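Local coordinates for gluconokinase (Sinorhizobium meliloti, PDB 3T61), which probably transfers a phosphate group from ATP to D-gluconate, giving 6-phospho-D-gluconate and ADP, at residues S20-G25 / E81-R86; G35-E40 / E168-A173; K103-A108 / E154-A159. One frame throughout, in Å; residues are numbered along the deposited sequence.

Contact 1: residues S20-G25 / E81-R86; sequences SIVVMG and ERLASR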
loop_
_atom_site.group_PDB
_atom_site.type_symbol
_atom_site.label_atom_id
_atom_site.label_comp_id
_atom_site.label_asym_id
_atom_site.label_seq_id
_atom_site.Cartn_x
_atom_site.Cartn_y
_atom_site.Cartn_z
ATOM N N SER A 20 14.663 -7.532 19.196
ATOM C CA SER A 20 13.595 -7.106 18.308
ATOM C C SER A 20 12.557 -8.203 18.073
ATOM O O SER A 20 12.881 -9.391 18.070
ATOM C CB SER A 20 14.186 -6.627 16.980
ATOM O OG SER A 20 14.702 -5.312 17.116
ATOM N N ILE A 21 11.307 -7.791 17.881
ATOM C CA ILE A 21 10.210 -8.728 17.662
ATOM C C ILE A 21 9.479 -8.476 16.342
ATOM O O ILE A 21 9.087 -7.347 16.054
ATOM C CB ILE A 21 9.123 -8.609 18.769
ATOM C CG1 ILE A 21 9.748 -8.652 20.161
ATOM C CG2 ILE A 21 8.085 -9.710 18.596
ATOM C CD1 ILE A 21 10.461 -9.928 20.462
ATOM N N VAL A 22 9.291 -9.526 15.549
ATOM C CA VAL A 22 8.531 -9.398 14.317
ATOM C C VAL A 22 7.190 -10.118 14.517
ATOM O O VAL A 22 7.169 -11.294 14.887
ATOM C CB VAL A 22 9.235 -10.058 13.115
ATOM C CG1 VAL A 22 8.273 -10.086 11.913
ATOM C CG2 VAL A 22 10.508 -9.290 12.744
ATOM N N VAL A 23 6.076 -9.418 14.307
ATOM C CA VAL A 23 4.762 -10.055 14.416
ATOM C C VAL A 23 4.390 -10.357 12.969
ATOM O O VAL A 23 4.180 -9.441 12.176
ATOM C CB VAL A 23 3.709 -9.117 15.068
ATOM C CG1 VAL A 23 2.382 -9.872 15.279
ATOM C CG2 VAL A 23 4.232 -8.601 16.409
HETATM N N MSE A 24 4.342 -11.645 12.631
HETATM C CA MSE A 24 4.053 -12.105 11.277
HETATM C C MSE A 24 2.687 -12.770 11.128
HETATM O O MSE A 24 1.922 -12.878 12.085
HETATM C CB MSE A 24 5.141 -13.086 10.821
HETATM C CG MSE A 24 5.120 -14.389 11.616
HETATM SE SE MSE A 24 6.390 -15.667 11.017
HETATM C CE MSE A 24 5.412 -16.227 9.457
ATOM N N GLY A 25 2.398 -13.225 9.913
ATOM C CA GLY A 25 1.120 -13.851 9.636
ATOM C C GLY A 25 0.529 -13.207 8.392
ATOM O O GLY A 25 0.931 -12.091 8.034
ATOM N N GLU A 81 16.860 -3.632 7.948
ATOM C CA GLU A 81 17.631 -2.496 8.458
ATOM C C GLU A 81 17.052 -1.931 9.759
ATOM O O GLU A 81 17.803 -1.511 10.632
ATOM C CB GLU A 81 17.724 -1.379 7.406
ATOM C CG GLU A 81 18.497 -1.737 6.127
ATOM C CD GLU A 81 19.993 -1.957 6.349
ATOM O OE1 GLU A 81 20.525 -1.526 7.392
ATOM O OE2 GLU A 81 20.644 -2.561 5.466
ATOM N N ARG A 82 15.726 -1.913 9.893
ATOM C CA ARG A 82 15.096 -1.401 11.113
ATOM C C ARG A 82 15.351 -2.358 12.283
ATOM O O ARG A 82 15.537 -1.934 13.425
ATOM C CB ARG A 82 13.583 -1.242 10.923
ATOM C CG ARG A 82 13.164 -0.339 9.778
ATOM C CD ARG A 82 13.548 1.109 10.024
ATOM N NE ARG A 82 13.011 1.990 8.987
ATOM C CZ ARG A 82 13.343 1.938 7.696
ATOM N NH1 ARG A 82 14.225 1.044 7.251
ATOM N NH2 ARG A 82 12.778 2.778 6.839
ATOM N N LEU A 83 15.363 -3.653 11.986
ATOM C CA LEU A 83 15.579 -4.668 13.007
ATOM C C LEU A 83 17.029 -4.688 13.496
ATOM O O LEU A 83 17.323 -5.221 14.571
ATOM C CB LEU A 83 15.182 -6.051 12.462
ATOM C CG LEU A 83 13.678 -6.282 12.217
ATOM C CD1 LEU A 83 13.446 -7.602 11.491
ATOM C CD2 LEU A 83 12.944 -6.263 13.548
ATOM N N ALA A 84 17.926 -4.089 12.718
ATOM C CA ALA A 84 19.344 -4.056 13.065
ATOM C C ALA A 84 19.751 -2.969 14.058
ATOM O O ALA A 84 20.896 -2.935 14.499
ATOM C CB ALA A 84 20.183 -3.931 11.797
ATOM N N SER A 85 18.832 -2.079 14.409
ATOM C CA SER A 85 19.157 -1.016 15.352
ATOM C C SER A 85 19.627 -1.598 16.687
ATOM O O SER A 85 19.401 -2.778 16.974
ATOM C CB SER A 85 17.939 -0.109 15.572
ATOM O OG SER A 85 16.831 -0.828 16.088
ATOM N N ARG A 86 20.295 -0.775 17.492
ATOM C CA ARG A 86 20.783 -1.218 18.797
ATOM C C ARG A 86 19.612 -1.582 19.702
ATOM O O ARG A 86 19.464 -2.734 20.118
ATOM C CB ARG A 86 21.609 -0.121 19.475
ATOM C CG ARG A 86 23.055 -0.006 19.016
ATOM C CD ARG A 86 23.814 0.924 19.954
ATOM N NE ARG A 86 25.247 0.977 19.674
ATOM C CZ ARG A 86 26.127 1.644 20.417
ATOM N NH1 ARG A 86 25.721 2.316 21.486
ATOM N NH2 ARG A 86 27.413 1.639 20.091
#
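Leu83 of helix 69-83 meets Val22 of strand 21-24, and Ser20 just before it in the chain, with both of its methyls. Its CG lies anti to the carbonyl carbon (chi1 -69°), and from there the fork spreads over the strand. CD1 presses on Val22 CG2 at 3.6 Å, while CD2 reaches the same methyl at 4.0 Å, so that Val22 CG2 sits against both branches. The two side chains cross at about a right angle. CD2 also packs on Ser20 CB, 3.7 Å away, an apolar touch on the carbon of a polar residue. The hydroxyl has its own partner: Ser20 OG, turned beside its backbone N, is hydrogen-bonded to Val89 N. Further along, a weak backbone bond runs from Ser85 N to Arg82 O. The packing is that of an alpha/beta P-loop kinase fold, a helix laid on one side of a parallel sheet. Strand 21-24 runs toward Gly25, which opens a probable Walker A loop. The strand lies between strands 90-92 and 113-118; Leu83 also touches Val91 of the former, and Val22 touches Phe114 of the latter.

Contact 2: residues G35-E40 / E168-A173; sequences GEAIAE and EIVREA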
loop_
_atom_site.group_PDB
_atom_site.type_symbol
_atom_site.label_atom_id
_atom_site.label_comp_id
_atom_site.label_asym_id
_atom_site.label_seq_id
_atom_site.Cartn_x
_atom_site.Cartn_y
_atom_site.Cartn_z
ATOM N N GLY A 35 1.023 -6.216 17.295
ATOM C CA GLY A 35 2.338 -5.600 17.322
ATOM C C GLY A 35 2.372 -4.346 18.176
ATOM O O GLY A 35 3.319 -4.118 18.932
ATOM N N GLU A 36 1.333 -3.527 18.069
ATOM C CA GLU A 36 1.292 -2.302 18.846
ATOM C C GLU A 36 1.140 -2.600 20.334
ATOM O O GLU A 36 1.818 -1.993 21.160
ATOM C CB GLU A 36 0.171 -1.398 18.330
ATOM C CG GLU A 36 0.413 -0.985 16.884
ATOM C CD GLU A 36 -0.712 -0.176 16.274
ATOM O OE1 GLU A 36 -1.875 -0.637 16.317
ATOM O OE2 GLU A 36 -0.429 0.917 15.735
ATOM N N ALA A 37 0.274 -3.548 20.675
ATOM C CA ALA A 37 0.074 -3.911 22.078
ATOM C C ALA A 37 1.377 -4.470 22.669
ATOM O O ALA A 37 1.778 -4.068 23.754
ATOM C CB ALA A 37 -1.071 -4.933 22.207
ATOM N N ILE A 38 2.032 -5.387 21.956
ATOM C CA ILE A 38 3.299 -5.962 22.404
ATOM C C ILE A 38 4.314 -4.833 22.655
ATOM O O ILE A 38 4.951 -4.772 23.711
ATOM C CB ILE A 38 3.933 -6.903 21.335
ATOM C CG1 ILE A 38 3.043 -8.120 21.069
ATOM C CG2 ILE A 38 5.334 -7.332 21.790
ATOM C CD1 ILE A 38 3.121 -9.201 22.116
ATOM N N ALA A 39 4.465 -3.958 21.663
ATOM C CA ALA A 39 5.398 -2.838 21.743
ATOM C C ALA A 39 5.130 -1.957 22.959
ATOM O O ALA A 39 6.047 -1.590 23.693
ATOM C CB ALA A 39 5.318 -2.005 20.481
ATOM N N GLU A 40 3.869 -1.611 23.169
ATOM C CA GLU A 40 3.540 -0.769 24.297
ATOM C C GLU A 40 3.887 -1.472 25.608
ATOM O O GLU A 40 4.471 -0.871 26.508
ATOM C CB GLU A 40 2.063 -0.401 24.264
ATOM C CG GLU A 40 1.681 0.582 25.338
ATOM C CD GLU A 40 0.291 1.146 25.141
ATOM O OE1 GLU A 40 -0.670 0.351 25.065
ATOM O OE2 GLU A 40 0.163 2.386 25.063
ATOM N N GLU A 168 -6.373 -11.690 24.773
ATOM C CA GLU A 168 -5.838 -13.011 25.075
ATOM C C GLU A 168 -4.692 -13.309 24.128
ATOM O O GLU A 168 -3.695 -13.914 24.525
ATOM C CB GLU A 168 -6.911 -14.096 24.910
ATOM C CG GLU A 168 -8.005 -14.107 25.972
ATOM C CD GLU A 168 -7.472 -14.272 27.386
ATOM O OE1 GLU A 168 -6.540 -15.078 27.612
ATOM O OE2 GLU A 168 -8.000 -13.600 28.284
ATOM N N ILE A 169 -4.841 -12.900 22.871
ATOM C CA ILE A 169 -3.789 -13.130 21.889
ATOM C C ILE A 169 -2.510 -12.420 22.335
ATOM O O ILE A 169 -1.411 -12.965 22.225
ATOM C CB ILE A 169 -4.189 -12.608 20.486
ATOM C CG1 ILE A 169 -5.379 -13.401 19.938
ATOM C CG2 ILE A 169 -3.013 -12.741 19.526
ATOM C CD1 ILE A 169 -5.999 -12.774 18.690
ATOM N N VAL A 170 -2.658 -11.208 22.851
ATOM C CA VAL A 170 -1.507 -10.435 23.303
ATOM C C VAL A 170 -0.860 -11.031 24.554
ATOM O O VAL A 170 0.367 -11.186 24.615
ATOM C CB VAL A 170 -1.915 -8.975 23.557
ATOM C CG1 VAL A 170 -0.800 -8.229 24.247
ATOM C CG2 VAL A 170 -2.270 -8.313 22.226
ATOM N N ARG A 171 -1.684 -11.376 25.542
ATOM C CA ARG A 171 -1.181 -11.965 26.781
ATOM C C ARG A 171 -0.397 -13.228 26.458
ATOM O O ARG A 171 0.673 -13.458 27.021
ATOM C CB ARG A 171 -2.333 -12.304 27.734
ATOM C CG ARG A 171 -1.888 -12.988 29.025
ATOM C CD ARG A 171 -3.087 -13.462 29.849
ATOM N NE ARG A 171 -3.950 -14.357 29.080
ATOM C CZ ARG A 171 -3.662 -15.621 28.784
ATOM N NH1 ARG A 171 -2.525 -16.163 29.198
ATOM N NH2 ARG A 171 -4.504 -16.336 28.045
ATOM N N GLU A 172 -0.919 -14.041 25.540
ATOM C CA GLU A 172 -0.237 -15.274 25.158
ATOM C C GLU A 172 1.062 -15.024 24.386
ATOM O O GLU A 172 2.056 -15.729 24.579
ATOM C CB GLU A 172 -1.174 -16.170 24.339
ATOM C CG GLU A 172 -2.321 -16.750 25.160
ATOM C CD GLU A 172 -3.473 -17.231 24.311
ATOM O OE1 GLU A 172 -3.219 -17.898 23.293
ATOM O OE2 GLU A 172 -4.639 -16.950 24.674
ATOM N N ALA A 173 1.061 -14.029 23.505
ATOM C CA ALA A 173 2.262 -13.717 22.729
ATOM C C ALA A 173 3.367 -13.268 23.692
ATOM O O ALA A 173 4.514 -13.679 23.566
ATOM C CB ALA A 173 1.959 -12.614 21.713
#
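Ala37 and Ile38, neighbours on helix 31-42, carry the contact with segment 168-173, Ala37 on Val170 and Ile38 chiefly on Ala173. Ala37 comes first: its CB points at the other helix and is met by both methyls of Val170, with CG2 at 3.6 Å and CG1 at 3.9 Å. Val170 has CG1 anti to its backbone N (chi1 170°) and CG2 beside that N, an orientation that brings the two branches together against the one alanine carbon. The backbones come near here as well, the CA atoms of Ile38 and Val170 being 6.6 Å apart. The short axes of the two segments pass within 9.8 Å and cross at -50°, both helices running in broadly the same sense. In this P-loop kinase fold, helix 31-42 follows the probable Walker A loop and the C-terminal helix 166-187 follows the edge strand 157-161, so the contact joins the first helix of the core to the last. Ile38 makes its contact through the end of its side chain. CG1 is anti to the carbonyl carbon (chi1 -64°), and CD1 extends from it to Ala173 CB at 3.6 Å, one helical turn beyond Val170. The same CD1 lies 4.2 Å from Val170 O, a looser touch. Leu174 and Leu177 also pack on Ile38, while Ala173 reaches the sheet at Val115 and Ile169 does so at Leu117 and Val160.

Contact 3: residues K103-A108 / E154-A159; sequences KLRESA and EVRTVA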
loop_
_atom_site.group_PDB
_atom_site.type_symbol
_atom_site.label_atom_id
_atom_site.label_comp_id
_atom_site.label_asym_id
_atom_site.label_seq_id
_atom_site.Cartn_x
_atom_site.Cartn_y
_atom_site.Cartn_z
ATOM N N LYS A 103 16.667 -14.401 6.420
ATOM C CA LYS A 103 17.385 -13.170 6.099
ATOM C C LYS A 103 17.226 -12.164 7.221
ATOM O O LYS A 103 18.208 -11.589 7.695
ATOM C CB LYS A 103 16.872 -12.551 4.799
ATOM C CG LYS A 103 17.846 -12.668 3.652
ATOM C CD LYS A 103 19.189 -12.021 3.984
ATOM C CE LYS A 103 20.196 -12.301 2.883
ATOM N NZ LYS A 103 21.542 -11.732 3.157
ATOM N N LEU A 104 15.986 -11.951 7.648
ATOM C CA LEU A 104 15.709 -11.014 8.727
ATOM C C LEU A 104 16.516 -11.355 9.993
ATOM O O LEU A 104 16.971 -10.458 10.715
ATOM C CB LEU A 104 14.206 -11.005 9.031
ATOM C CG LEU A 104 13.285 -10.411 7.955
ATOM C CD1 LEU A 104 11.868 -10.351 8.479
ATOM C CD2 LEU A 104 13.759 -8.996 7.581
ATOM N N ARG A 105 16.693 -12.649 10.258
ATOM C CA ARG A 105 17.464 -13.101 11.419
ATOM C C ARG A 105 18.927 -12.680 11.303
ATOM O O ARG A 105 19.562 -12.362 12.305
ATOM C CB ARG A 105 17.388 -14.625 11.567
ATOM C CG ARG A 105 16.149 -15.132 12.284
ATOM C CD ARG A 105 15.966 -16.630 12.070
ATOM N NE ARG A 105 14.625 -17.039 12.463
ATOM C CZ ARG A 105 13.842 -17.837 11.750
ATOM N NH1 ARG A 105 14.257 -18.328 10.591
ATOM N NH2 ARG A 105 12.635 -18.134 12.198
ATOM N N GLU A 106 19.460 -12.675 10.083
ATOM C CA GLU A 106 20.852 -12.273 9.871
ATOM C C GLU A 106 21.082 -10.809 10.236
ATOM O O GLU A 106 22.214 -10.395 10.438
ATOM C CB GLU A 106 21.272 -12.485 8.414
ATOM C CG GLU A 106 21.059 -13.890 7.907
ATOM C CD GLU A 106 21.715 -14.137 6.563
ATOM O OE1 GLU A 106 21.753 -13.210 5.730
ATOM O OE2 GLU A 106 22.183 -15.273 6.333
ATOM N N SER A 107 20.011 -10.029 10.314
ATOM C CA SER A 107 20.135 -8.616 10.652
ATOM C C SER A 107 20.275 -8.435 12.157
ATOM O O SER A 107 20.510 -7.333 12.645
ATOM C CB SER A 107 18.919 -7.837 10.143
ATOM O OG SER A 107 18.828 -7.911 8.728
ATOM N N ALA A 108 20.124 -9.532 12.887
ATOM C CA ALA A 108 20.242 -9.527 14.339
ATOM C C ALA A 108 20.439 -10.980 14.777
ATOM O O ALA A 108 19.614 -11.537 15.505
ATOM C CB ALA A 108 18.978 -8.948 14.958
ATOM N N GLU A 154 10.815 -23.355 13.873
ATOM C CA GLU A 154 11.948 -22.454 13.694
ATOM C C GLU A 154 12.278 -21.820 15.040
ATOM O O GLU A 154 11.431 -21.763 15.930
ATOM C CB GLU A 154 11.617 -21.381 12.645
ATOM C CG GLU A 154 11.531 -21.940 11.224
ATOM C CD GLU A 154 10.967 -20.954 10.216
ATOM O OE1 GLU A 154 11.115 -19.732 10.427
ATOM O OE2 GLU A 154 10.389 -21.403 9.202
ATOM N N VAL A 155 13.510 -21.342 15.180
ATOM C CA VAL A 155 13.972 -20.742 16.425
ATOM C C VAL A 155 13.234 -19.499 16.896
ATOM O O VAL A 155 12.717 -18.728 16.095
ATOM C CB VAL A 155 15.482 -20.410 16.339
ATOM C CG1 VAL A 155 16.272 -21.686 16.139
ATOM C CG2 VAL A 155 15.748 -19.429 15.191
ATOM N N ARG A 156 13.201 -19.321 18.214
ATOM C CA ARG A 156 12.569 -18.176 18.861
ATOM C C ARG A 156 11.269 -17.720 18.189
ATOM O O ARG A 156 11.092 -16.537 17.879
ATOM C CB ARG A 156 13.571 -17.012 18.922
ATOM C CG ARG A 156 14.858 -17.333 19.703
ATOM C CD ARG A 156 15.838 -16.162 19.678
ATOM N NE ARG A 156 16.234 -15.819 18.311
ATOM C CZ ARG A 156 17.097 -16.516 17.577
ATOM N NH1 ARG A 156 17.674 -17.600 18.076
ATOM N NH2 ARG A 156 17.371 -16.141 16.334
ATOM N N THR A 157 10.358 -18.672 17.994
ATOM C CA THR A 157 9.069 -18.416 17.365
ATOM C C THR A 157 7.905 -18.799 18.282
ATOM O O THR A 157 7.830 -19.926 18.773
ATOM C CB THR A 157 8.935 -19.214 16.050
ATOM O OG1 THR A 157 10.040 -18.908 15.191
ATOM C CG2 THR A 157 7.635 -18.864 15.335
ATOM N N VAL A 158 7.003 -17.850 18.503
ATOM C CA VAL A 158 5.824 -18.058 19.329
ATOM C C VAL A 158 4.602 -18.000 18.405
ATOM O O VAL A 158 4.395 -17.010 17.689
ATOM C CB VAL A 158 5.702 -16.958 20.404
ATOM C CG1 VAL A 158 4.487 -17.200 21.288
ATOM C CG2 VAL A 158 6.961 -16.920 21.240
ATOM N N ALA A 159 3.810 -19.070 18.403
ATOM C CA ALA A 159 2.618 -19.139 17.563
ATOM C C ALA A 159 1.381 -18.901 18.408
ATOM O O ALA A 159 1.273 -19.424 19.522
ATOM C CB ALA A 159 2.529 -20.504 16.869
HETATM O O HOH W 1 13.815 -16.183 15.082
#
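The guanidinium of Arg105 has Val155 CG2 over one face, 3.8 Å from NE; at its edge lie Glu154 OE1, a water and, near the plane but not bonded, Thr157 OG1, 4.0 Å from NH2. In this alpha/beta kinase fold it links helix 98-106 to the loop that leads into edge strand 157-161. NH2 gives Glu154 OE1 a nearly straight bond of 2.8 Å (170° at the hydrogen), only 3° out of the guanidinium plane and on the oxygen's anti lone pair; a weak bond from NH1 reaches the same oxygen. The carboxylate is turned 84° from the guanidinium, so this is not a coplanar bidentate pair. The Arg105 chain, extended from CG to NE, carries the group out from the helix to the loop. Asp102 has a salt bridge with NH1, and Glu154 OE2 is shared by Arg98 and Arg101, making the bridge part of a wider charged cluster. A leucine in place of Arg105 would probably leave Glu154 OE1 without this partner and Val155 without the flat group beneath its methyl. Thr157 OG1 turns back to bond Val155 O at 2.8 Å, from above the carbonyl plane. The water accepts from Arg105 NE at 2.9 Å and donates to that same Val155 O at 3.0 Å.

In the fold
Contact 1 is the buried one, contact 2 is partly buried and contact 3 lies at the surface, and their chemistry follows: methyl packing in the first two, a salt bridge and a water link in the third. Contacts 1 and 3 share one sheet, and their centres are about 9 Å apart; the segments touch where Ala84 CB meets Ser107 O at 3.5 Å. Contacts 1 and 2 join successive elements, strand 21-24 and helix 31-42, with Val23 CG2 on Gly35 CA at 3.7 Å. Strand 157-161 of contact 3 leads into helix 166-187 of contact 2. Along the chain, contact 3 is nested inside the loop that contact 2 closes.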